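Local coordinates for pesticidal crystal protein CRY4AA (Bacillus thuringiensis, PDB 2C9K), which binds to midgut epithelial cells of insects and promotes their colloid-osmotic lysis, serving as a mosquito-larvicidal, pore-forming toxin, at residues Thr7-Thr12 with Ile34-Pro39; Ala40-Asn45 with Ser77-Ser82; Asp297-Tyr302 with His432-Ile437; Phe378-Gly383 with Leu387-Thr392. All blocks are in the same frame, centred on the assembly; numbering follows the deposited sequence.

The four contacts fall into two pairs, one in the helical N-terminal domain and one in the beta-sheet domain that follows it. Contacts 1 and 2, with centres 13 Å apart, come in succession along the chain and are joined by Ile34 and Phe38, which pack on Ile81 and Phe78. Contacts 3 and 4 lie 12 Å apart between centres, contact 4 nested in the loop that contact 3 closes; Leu299 on Phe378 and Phe301 on Leu391 connect them. The pairs meet sparingly: Thr7 of contact 1 touches His432 of contact 3 across the domain boundary, although their centres are 30 Å apart. Contacts 2 and 3, 42 Å apart, stand on opposite sides of the chain's centre.

Contact 1: Thr7-Thr12 with Ile34-Pro39; sequences TIVVGT and IPVLFP
With CG1 anti to its backbone nitrogen (chi1 173°) and CG2 anti to its carbonyl carbon, Val36 spreads two methyls toward helix 5-16, one for each of two neighbouring residues. Ile8 uses its short branch, which chi1 of -69° sets opposite the backbone nitrogen, and its CG2 meets Val36 CG2 at 4.1 Å. Val9 answers with CG2, 4.2 Å from Val36 CG1; the same methyl reaches Leu37 CD2 at 4.2 Å, these two side chains crossing nearly at a right angle. The contact therefore consists of branch ends, and the backbones stay apart, Val9 CA and Val36 CA being 7.7 Å from each other. Such methyl-to-methyl packing joins the first two helices of the alpha-helical bundle that forms the N-terminal domain of three-domain Cry toxins. Helix 140-164 also borders the contact, its Gln145 touching both Val9 and Leu37. On the helix 5-16 side, Ile8 O receives two donors from Thr12: the backbone N at 2.9 Å and OG1 at 3.0 Å, the hydroxyl coming from above the carbonyl plane. Across the contact, helix 29-37 ends at Leu37, Phe38 leaves helical geometry, and Leu37 O is bonded to the Thr46 hydroxyl.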
# COMPACT_ATOMS: atom_id res chain seq x y z
N THR A 7 -0.83 4.96 8.96
CA THR A 7 -1.49 3.67 8.88
C THR A 7 -2.93 3.66 9.41
O THR A 7 -3.72 2.82 8.99
CB THR A 7 -0.66 2.57 9.57
OG1 THR A 7 -0.22 3.04 10.85
CG2 THR A 7 0.55 2.21 8.72
N ILE A 8 -3.27 4.55 10.34
CA ILE A 8 -4.64 4.59 10.86
C ILE A 8 -5.60 5.29 9.89
O ILE A 8 -6.70 4.81 9.63
CB ILE A 8 -4.75 5.34 12.21
CG1 ILE A 8 -4.05 4.56 13.32
CG2 ILE A 8 -6.23 5.54 12.56
CD1 ILE A 8 -3.95 5.32 14.62
N VAL A 9 -5.19 6.44 9.37
CA VAL A 9 -6.02 7.15 8.43
C VAL A 9 -6.33 6.24 7.25
O VAL A 9 -7.43 6.26 6.71
CB VAL A 9 -5.32 8.42 7.91
CG1 VAL A 9 -6.13 9.03 6.78
CG2 VAL A 9 -5.13 9.41 9.04
N VAL A 10 -5.35 5.44 6.85
CA VAL A 10 -5.54 4.54 5.72
C VAL A 10 -6.47 3.41 6.12
O VAL A 10 -7.31 2.97 5.33
CB VAL A 10 -4.19 3.97 5.24
CG1 VAL A 10 -4.42 2.94 4.15
CG2 VAL A 10 -3.33 5.09 4.71
N GLY A 11 -6.33 2.95 7.36
CA GLY A 11 -7.17 1.88 7.85
C GLY A 11 -8.64 2.26 7.91
O GLY A 11 -9.51 1.44 7.63
N THR A 12 -8.92 3.51 8.26
CA THR A 12 -10.29 4.00 8.37
C THR A 12 -11.00 4.12 7.04
O THR A 12 -12.19 3.85 6.93
CB THR A 12 -10.33 5.37 9.04
OG1 THR A 12 -9.57 5.32 10.25
CG2 THR A 12 -11.75 5.76 9.37
N ILE A 34 -10.82 13.22 12.57
CA ILE A 34 -10.62 14.46 13.32
C ILE A 34 -9.75 14.27 14.56
O ILE A 34 -8.79 15.01 14.78
CB ILE A 34 -11.96 15.08 13.74
CG1 ILE A 34 -12.79 15.41 12.50
CG2 ILE A 34 -11.72 16.35 14.53
CD1 ILE A 34 -14.16 15.96 12.82
N PRO A 35 -10.08 13.28 15.41
CA PRO A 35 -9.29 13.03 16.63
C PRO A 35 -7.85 12.60 16.32
O PRO A 35 -6.92 12.88 17.08
CB PRO A 35 -10.07 11.91 17.32
CG PRO A 35 -11.48 12.16 16.89
CD PRO A 35 -11.33 12.51 15.43
N VAL A 36 -7.67 11.90 15.20
CA VAL A 36 -6.36 11.41 14.78
C VAL A 36 -5.51 12.51 14.14
O VAL A 36 -4.29 12.54 14.30
CB VAL A 36 -6.51 10.25 13.78
CG1 VAL A 36 -5.16 9.87 13.21
CG2 VAL A 36 -7.15 9.05 14.46
N LEU A 37 -6.17 13.42 13.42
CA LEU A 37 -5.48 14.52 12.75
C LEU A 37 -5.48 15.84 13.53
O LEU A 37 -4.75 16.78 13.18
CB LEU A 37 -6.10 14.74 11.36
CG LEU A 37 -5.95 13.58 10.38
CD1 LEU A 37 -6.82 13.83 9.17
CD2 LEU A 37 -4.50 13.43 9.98
N PHE A 38 -6.31 15.92 14.57
CA PHE A 38 -6.38 17.13 15.38
C PHE A 38 -6.62 16.82 16.86
O PHE A 38 -7.69 17.11 17.39
CB PHE A 38 -7.51 18.04 14.89
CG PHE A 38 -7.50 18.27 13.41
CD1 PHE A 38 -8.24 17.45 12.56
CD2 PHE A 38 -6.76 19.31 12.85
CE1 PHE A 38 -8.25 17.67 11.19
CE2 PHE A 38 -6.77 19.55 11.48
CZ PHE A 38 -7.51 18.73 10.64
N PRO A 39 -5.63 16.21 17.53
CA PRO A 39 -5.74 15.86 18.96
C PRO A 39 -5.75 17.08 19.90
O PRO A 39 -6.23 17.00 21.03
CB PRO A 39 -4.54 14.94 19.18
CG PRO A 39 -3.54 15.46 18.20
CD PRO A 39 -4.38 15.69 16.96

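Contact 2: Ala40-Asn45 with Ser77-Ser82; sequences AQDQSN and SFNVIS
The irregular backbone of Ala40-Asn45 comes up to the first turn of helix 77-89, Asp42 CA and Phe78 CA lying 5.7 Å apart, with Gln41 in a positive-phi conformation (53°) that lays its main chain over an aromatic ring. That ring belongs to Phe78. Gln41 CA stands 3.7 Å from the Phe78 ring centroid and only 13° off the normal, a CH-pi contact over the centre of one face. From there the Gln41 side chain runs beside the ring in the same direction, its CB 3.4 Å from Phe78 CE2. Its chi1 of -63°, which puts CG anti to the carbonyl carbon, brings CG near CE2 and CZ as well, and the bend at chi2 turns the amide beyond it. The other face is taken by Ser82 OG, displaced toward the rim and held there by its bond to Phe78 O (2.6 Å), which also accepts Ser82 N. Beside the ring, Asp42 OD1 and Asn79 OD1 are two acceptor oxygens 3.8 Å apart, with no bond between them. The loop is held from within by Ser44: its OG accepts Ala40 N at 3.1 Å and donates to Gln41 O at 2.7 Å. Phe38 and Ile34 add further apolar contacts to Phe78, while Ser44 O is bonded to Asn71 ND2. The loop separates helix 29-37 from helix 46-58, and this matches the interrupted second helix familiar from the helical bundles of three-domain Cry toxins.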
# COMPACT_ATOMS: atom_id res chain seq x y z
N ALA A 40 -5.21 18.19 19.42
CA ALA A 40 -5.17 19.43 20.20
C ALA A 40 -5.88 20.51 19.40
O ALA A 40 -5.45 21.67 19.35
CB ALA A 40 -3.72 19.84 20.46
N GLN A 41 -6.98 20.12 18.75
CA GLN A 41 -7.80 21.02 17.94
C GLN A 41 -7.01 21.79 16.89
O GLN A 41 -6.09 21.25 16.28
CB GLN A 41 -8.55 21.99 18.85
CG GLN A 41 -9.52 21.29 19.79
CD GLN A 41 -8.81 20.34 20.73
OE1 GLN A 41 -8.05 20.76 21.60
NE2 GLN A 41 -9.05 19.04 20.56
N ASP A 42 -7.38 23.05 16.66
CA ASP A 42 -6.71 23.87 15.66
C ASP A 42 -5.37 24.40 16.14
O ASP A 42 -4.90 25.43 15.66
CB ASP A 42 -7.61 25.03 15.23
CG ASP A 42 -7.90 25.99 16.36
OD1 ASP A 42 -8.40 27.10 16.08
OD2 ASP A 42 -7.64 25.64 17.54
N GLN A 43 -4.77 23.71 17.09
CA GLN A 43 -3.46 24.10 17.62
C GLN A 43 -2.60 22.85 17.83
O GLN A 43 -1.81 22.77 18.78
CB GLN A 43 -3.63 24.87 18.94
CG GLN A 43 -4.22 24.07 20.08
CD GLN A 43 -4.37 24.89 21.36
OE1 GLN A 43 -4.77 24.36 22.40
NE2 GLN A 43 -4.06 26.18 21.27
N SER A 44 -2.77 21.89 16.93
CA SER A 44 -2.03 20.64 16.98
C SER A 44 -0.69 20.80 16.27
O SER A 44 -0.40 21.85 15.69
CB SER A 44 -2.84 19.53 16.30
OG SER A 44 -4.17 19.47 16.77
N ASN A 45 0.12 19.75 16.31
CA ASN A 45 1.42 19.76 15.65
C ASN A 45 1.55 18.57 14.70
O ASN A 45 2.65 18.14 14.38
CB ASN A 45 2.54 19.72 16.68
CG ASN A 45 2.49 20.88 17.64
OD1 ASN A 45 2.50 22.04 17.22
ND2 ASN A 45 2.44 20.58 18.93
N SER A 77 -8.70 23.47 8.88
CA SER A 77 -9.67 22.46 8.50
C SER A 77 -10.39 21.92 9.73
O SER A 77 -11.52 21.45 9.63
CB SER A 77 -8.99 21.31 7.75
OG SER A 77 -8.45 21.73 6.51
N PHE A 78 -9.75 22.00 10.89
CA PHE A 78 -10.38 21.48 12.09
C PHE A 78 -11.76 22.09 12.33
O PHE A 78 -12.75 21.38 12.46
CB PHE A 78 -9.51 21.73 13.32
CG PHE A 78 -10.16 21.29 14.60
CD1 PHE A 78 -10.48 19.94 14.80
CD2 PHE A 78 -10.52 22.21 15.58
CE1 PHE A 78 -11.14 19.53 15.96
CE2 PHE A 78 -11.18 21.81 16.74
CZ PHE A 78 -11.50 20.47 16.93
N ASN A 79 -11.82 23.41 12.41
CA ASN A 79 -13.08 24.09 12.64
C ASN A 79 -14.05 23.92 11.47
O ASN A 79 -15.25 23.73 11.68
CB ASN A 79 -12.84 25.58 12.92
CG ASN A 79 -12.51 25.85 14.38
OD1 ASN A 79 -12.00 26.91 14.73
ND2 ASN A 79 -12.83 24.88 15.25
N VAL A 80 -13.53 23.98 10.25
CA VAL A 80 -14.38 23.84 9.08
C VAL A 80 -14.93 22.42 8.96
O VAL A 80 -16.00 22.20 8.40
CB VAL A 80 -13.63 24.22 7.77
CG1 VAL A 80 -14.53 23.97 6.56
CG2 VAL A 80 -13.20 25.68 7.83
N ILE A 81 -14.19 21.45 9.49
CA ILE A 81 -14.64 20.06 9.45
C ILE A 81 -15.54 19.75 10.65
O ILE A 81 -16.52 19.02 10.52
CB ILE A 81 -13.42 19.07 9.40
CG1 ILE A 81 -13.02 18.80 7.95
CG2 ILE A 81 -13.78 17.74 10.05
CD1 ILE A 81 -12.59 20.02 7.19
N SER A 82 -15.21 20.33 11.80
CA SER A 82 -15.99 20.12 13.01
C SER A 82 -17.44 20.60 12.87
O SER A 82 -18.38 19.89 13.23
CB SER A 82 -15.33 20.82 14.19
OG SER A 82 -14.05 20.28 14.45

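Contact 3: Asp297-Tyr302 with His432-Ile437; sequences DSLNFY and HILSFI
Strands 297-302 and 432-437 belong to different sheets: the short segments pass 8.7 Å apart with their directions 40° from parallel, and no hydrogen bond links them. Even the nearest alpha carbons, Leu299 CA and Ile437 CA, are 8.2 Å apart, so the interval is bridged by side chains. Leu299 meets two partners with one methyl: its CD2 lies 3.7 Å from Leu434 CD2 and 3.9 Å from Ile437 CD1. Leu434 arrives obliquely, its CG anti to the backbone nitrogen (chi1 -172°), whereas Ile437 crosses Leu299 almost at a right angle. The long branch of Ile437 is extended, and its terminal CD1 touches both Leu299 and Phe301, which are themselves in contact. At the aromatic residue this methyl comes to the ring edge, close to the ring plane, 4.1 Å from Phe301 CZ, while Leu299 CG lies at the edge as well. All four touching residues are buried and apolar, as expected of the core in which the sheets of a beta-prism domain converge. Strand 294-303 runs between strands 313-322 and 342-347 and carries a classic beta bulge where Asp297 and Ser298 both face Met319; strand 432-440 pairs with strand 450-457, whose Phe453 touches Ile437. From a third sheet, Ile354 of strand 353-362 packs on both Leu299 and Leu434.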
# COMPACT_ATOMS: atom_id res chain seq x y z
N ASP A 297 5.10 -18.82 3.84
CA ASP A 297 4.87 -20.12 4.49
C ASP A 297 5.79 -20.35 5.69
O ASP A 297 5.33 -20.71 6.78
CB ASP A 297 5.06 -21.28 3.51
CG ASP A 297 3.89 -21.46 2.60
OD1 ASP A 297 2.76 -21.20 3.06
OD2 ASP A 297 4.08 -21.87 1.43
N SER A 298 7.09 -20.14 5.49
CA SER A 298 8.05 -20.33 6.57
C SER A 298 9.39 -19.62 6.34
O SER A 298 9.76 -19.31 5.21
CB SER A 298 8.31 -21.82 6.78
OG SER A 298 8.83 -22.43 5.61
N LEU A 299 10.10 -19.39 7.44
CA LEU A 299 11.42 -18.76 7.44
C LEU A 299 12.43 -19.85 7.80
O LEU A 299 12.29 -20.54 8.81
CB LEU A 299 11.46 -17.62 8.45
CG LEU A 299 11.35 -16.20 7.91
CD1 LEU A 299 10.53 -16.18 6.63
CD2 LEU A 299 10.73 -15.30 8.97
N ASN A 300 13.45 -20.02 6.98
CA ASN A 300 14.44 -21.07 7.21
C ASN A 300 15.86 -20.53 7.33
O ASN A 300 16.49 -20.19 6.33
CB ASN A 300 14.35 -22.08 6.07
CG ASN A 300 12.92 -22.53 5.81
OD1 ASN A 300 12.42 -23.44 6.46
ND2 ASN A 300 12.25 -21.86 4.87
N PHE A 301 16.37 -20.46 8.56
CA PHE A 301 17.71 -19.97 8.84
C PHE A 301 18.67 -21.07 9.27
O PHE A 301 18.40 -21.80 10.22
CB PHE A 301 17.68 -18.90 9.94
CG PHE A 301 17.12 -17.59 9.50
CD1 PHE A 301 15.77 -17.46 9.20
CD2 PHE A 301 17.95 -16.48 9.38
CE1 PHE A 301 15.25 -16.23 8.79
CE2 PHE A 301 17.44 -15.24 8.97
CZ PHE A 301 16.09 -15.12 8.67
N TYR A 302 19.80 -21.19 8.56
CA TYR A 302 20.80 -22.19 8.90
C TYR A 302 21.77 -21.64 9.95
O TYR A 302 22.22 -20.50 9.84
CB TYR A 302 21.61 -22.60 7.68
CG TYR A 302 20.86 -23.36 6.62
CD1 TYR A 302 20.25 -22.70 5.56
CD2 TYR A 302 20.81 -24.75 6.64
CE1 TYR A 302 19.60 -23.41 4.54
CE2 TYR A 302 20.16 -25.47 5.64
CZ TYR A 302 19.56 -24.79 4.60
OH TYR A 302 18.93 -25.51 3.61
N HIS A 432 0.44 -4.30 8.94
CA HIS A 432 1.26 -5.03 7.99
C HIS A 432 1.70 -6.37 8.55
O HIS A 432 1.72 -6.56 9.76
CB HIS A 432 2.51 -4.22 7.61
CG HIS A 432 2.23 -3.02 6.76
ND1 HIS A 432 1.59 -1.90 7.24
CD2 HIS A 432 2.53 -2.75 5.46
CE1 HIS A 432 1.51 -0.99 6.28
NE2 HIS A 432 2.08 -1.49 5.19
N ILE A 433 2.02 -7.30 7.65
CA ILE A 433 2.49 -8.64 8.02
C ILE A 433 3.78 -8.93 7.25
O ILE A 433 3.96 -8.46 6.12
CB ILE A 433 1.45 -9.73 7.64
CG1 ILE A 433 1.36 -9.85 6.11
CG2 ILE A 433 0.09 -9.42 8.28
CD1 ILE A 433 0.53 -11.02 5.65
N LEU A 434 4.67 -9.72 7.84
CA LEU A 434 5.93 -10.05 7.18
C LEU A 434 5.64 -10.83 5.91
O LEU A 434 4.76 -11.68 5.89
CB LEU A 434 6.83 -10.88 8.10
CG LEU A 434 8.22 -11.05 7.48
CD1 LEU A 434 8.93 -9.71 7.48
CD2 LEU A 434 9.03 -12.08 8.25
N SER A 435 6.37 -10.56 4.84
CA SER A 435 6.10 -11.28 3.61
C SER A 435 7.33 -11.91 2.98
O SER A 435 7.20 -12.81 2.15
CB SER A 435 5.44 -10.35 2.59
OG SER A 435 6.33 -9.33 2.18
N PHE A 436 8.51 -11.47 3.39
CA PHE A 436 9.76 -11.97 2.81
C PHE A 436 10.98 -11.36 3.50
O PHE A 436 10.90 -10.29 4.10
CB PHE A 436 9.79 -11.57 1.33
CG PHE A 436 10.57 -12.50 0.46
CD1 PHE A 436 10.02 -13.72 0.06
CD2 PHE A 436 11.82 -12.13 -0.03
CE1 PHE A 436 10.70 -14.56 -0.82
CE2 PHE A 436 12.51 -12.97 -0.91
CZ PHE A 436 11.95 -14.18 -1.31
N ILE A 437 12.12 -12.05 3.42
CA ILE A 437 13.37 -11.55 3.98
C ILE A 437 14.51 -11.80 3.00
O ILE A 437 14.93 -12.93 2.84
CB ILE A 437 13.74 -12.23 5.31
CG1 ILE A 437 12.73 -11.86 6.39
CG2 ILE A 437 15.12 -11.80 5.73
CD1 ILE A 437 13.06 -12.45 7.76

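Contact 4: Phe378-Gly383 with Leu387-Thr392; sequences FFITNG and LEKELT
Phe378 and Lys389 form an antiparallel hydrogen-bonded pair, exchanging two backbone bonds: Phe378 N to Lys389 O at 3.1 Å and Lys389 N to Phe378 O at 3.3 Å. Ile380 and Leu387 repeat the pattern two residues on, in the beta hairpin of strands 373-381 and 386-392 at the edge of a four-stranded antiparallel sheet. There Ile380 N meets Leu387 O at 3.0 Å nearly along the C=O axis but with the N-H bent to 142°, whereas Leu387 N aims an almost straight N-H (174°) at Ile380 O from above the carbonyl plane. Phe378 O gains a further, weaker partner in Glu388 CA, 3.5 Å away in a C-H...O contact. Between these pairs, Phe379 and Glu388 are a non-hydrogen-bonded pair; Phe379 sends its backbone bonds to strand 353-362 instead, and Thr381 pairs there with Tyr353. Ring and carboxylate of Phe379 and Glu388 lie side by side, OE1 at the ring edge. On the face of Phe378, Ile380 and Leu387 the contacts are made by carbon atoms. Phe378 chi1 of -57°, with CG anti to the carbonyl carbon, carries the ring toward Leu391, its CE1 3.8 Å from Leu391 CB; Ile380 CD1 meets Lys389 CB at 3.9 Å, the amine end of Lys389 leading away. Farther along, Glu390 forms a salt bridge with Lys375. With N and O of Phe378, Ile380, Leu387 and Lys389 satisfied across the hairpin, the buried side chains of Phe378 and Ile380 can turn an apolar surface to the domain core.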
# COMPACT_ATOMS: atom_id res chain seq x y z
N PHE A 378 9.60 -13.55 17.00
CA PHE A 378 8.46 -13.21 16.16
C PHE A 378 7.21 -12.98 17.00
O PHE A 378 6.98 -13.66 18.00
CB PHE A 378 8.19 -14.32 15.14
CG PHE A 378 9.37 -14.62 14.26
CD1 PHE A 378 10.36 -15.51 14.68
CD2 PHE A 378 9.51 -14.00 13.03
CE1 PHE A 378 11.47 -15.77 13.89
CE2 PHE A 378 10.63 -14.25 12.23
CZ PHE A 378 11.61 -15.15 12.66
N PHE A 379 6.43 -11.99 16.60
CA PHE A 379 5.17 -11.70 17.26
C PHE A 379 4.10 -12.01 16.23
O PHE A 379 3.74 -11.19 15.39
CB PHE A 379 5.12 -10.25 17.72
CG PHE A 379 5.94 -9.99 18.95
CD1 PHE A 379 5.70 -10.71 20.12
CD2 PHE A 379 6.96 -9.04 18.95
CE1 PHE A 379 6.46 -10.49 21.27
CE2 PHE A 379 7.72 -8.81 20.09
CZ PHE A 379 7.47 -9.54 21.26
N ILE A 380 3.65 -13.26 16.30
CA ILE A 380 2.66 -13.85 15.41
C ILE A 380 1.22 -13.60 15.85
O ILE A 380 0.95 -13.32 17.02
CB ILE A 380 2.92 -15.37 15.34
CG1 ILE A 380 4.28 -15.61 14.68
CG2 ILE A 380 1.79 -16.09 14.62
CD1 ILE A 380 4.78 -17.04 14.73
N THR A 381 0.30 -13.68 14.90
CA THR A 381 -1.11 -13.49 15.20
C THR A 381 -1.92 -14.57 14.49
O THR A 381 -1.63 -14.91 13.33
CB THR A 381 -1.62 -12.09 14.76
OG1 THR A 381 -2.98 -11.93 15.18
CG2 THR A 381 -1.53 -11.92 13.24
N ASN A 382 -2.91 -15.14 15.17
CA ASN A 382 -3.73 -16.17 14.55
C ASN A 382 -5.18 -15.72 14.50
O ASN A 382 -6.06 -16.49 14.11
CB ASN A 382 -3.63 -17.49 15.32
CG ASN A 382 -4.28 -17.43 16.69
OD1 ASN A 382 -4.22 -18.40 17.45
ND2 ASN A 382 -4.91 -16.30 17.02
N GLY A 383 -5.44 -14.48 14.90
CA GLY A 383 -6.79 -13.98 14.86
C GLY A 383 -7.48 -13.95 16.21
O GLY A 383 -8.42 -13.17 16.39
N LEU A 387 0.80 -15.03 19.70
CA LEU A 387 1.66 -16.20 19.81
C LEU A 387 3.10 -15.77 19.59
O LEU A 387 3.43 -15.23 18.54
CB LEU A 387 1.30 -17.23 18.74
CG LEU A 387 -0.12 -17.77 18.62
CD1 LEU A 387 -0.16 -18.84 17.52
CD2 LEU A 387 -0.56 -18.34 19.95
N GLU A 388 3.95 -16.00 20.58
CA GLU A 388 5.36 -15.64 20.45
C GLU A 388 6.18 -16.87 20.12
O GLU A 388 6.09 -17.88 20.80
CB GLU A 388 5.87 -15.01 21.75
CG GLU A 388 5.21 -13.67 22.05
CD GLU A 388 5.74 -13.01 23.31
OE1 GLU A 388 6.97 -12.82 23.41
OE2 GLU A 388 4.91 -12.67 24.19
N LYS A 389 6.96 -16.78 19.06
CA LYS A 389 7.80 -17.89 18.65
C LYS A 389 9.24 -17.40 18.62
O LYS A 389 9.49 -16.21 18.51
CB LYS A 389 7.38 -18.40 17.27
CG LYS A 389 6.80 -19.79 17.30
CD LYS A 389 5.62 -19.88 18.26
CE LYS A 389 5.03 -21.29 18.30
NZ LYS A 389 4.52 -21.71 16.96
N GLU A 390 10.18 -18.33 18.72
CA GLU A 390 11.58 -17.95 18.73
C GLU A 390 12.34 -18.79 17.72
O GLU A 390 11.91 -19.89 17.37
CB GLU A 390 12.15 -18.15 20.14
CG GLU A 390 13.32 -17.26 20.50
CD GLU A 390 13.68 -17.31 21.99
OE1 GLU A 390 14.05 -18.41 22.49
OE2 GLU A 390 13.59 -16.26 22.68
N LEU A 391 13.44 -18.25 17.23
CA LEU A 391 14.31 -18.93 16.27
C LEU A 391 15.72 -18.50 16.68
O LEU A 391 16.08 -17.32 16.57
CB LEU A 391 13.98 -18.45 14.85
CG LEU A 391 14.43 -19.36 13.71
CD1 LEU A 391 13.73 -20.71 13.80
CD2 LEU A 391 14.11 -18.70 12.37
N THR A 392 16.52 -19.44 17.17
CA THR A 392 17.86 -19.12 17.63
C THR A 392 19.00 -19.96 17.07
O THR A 392 18.89 -21.17 16.93
CB THR A 392 17.94 -19.19 19.16
OG1 THR A 392 17.09 -18.19 19.72
CG2 THR A 392 19.36 -18.97 19.63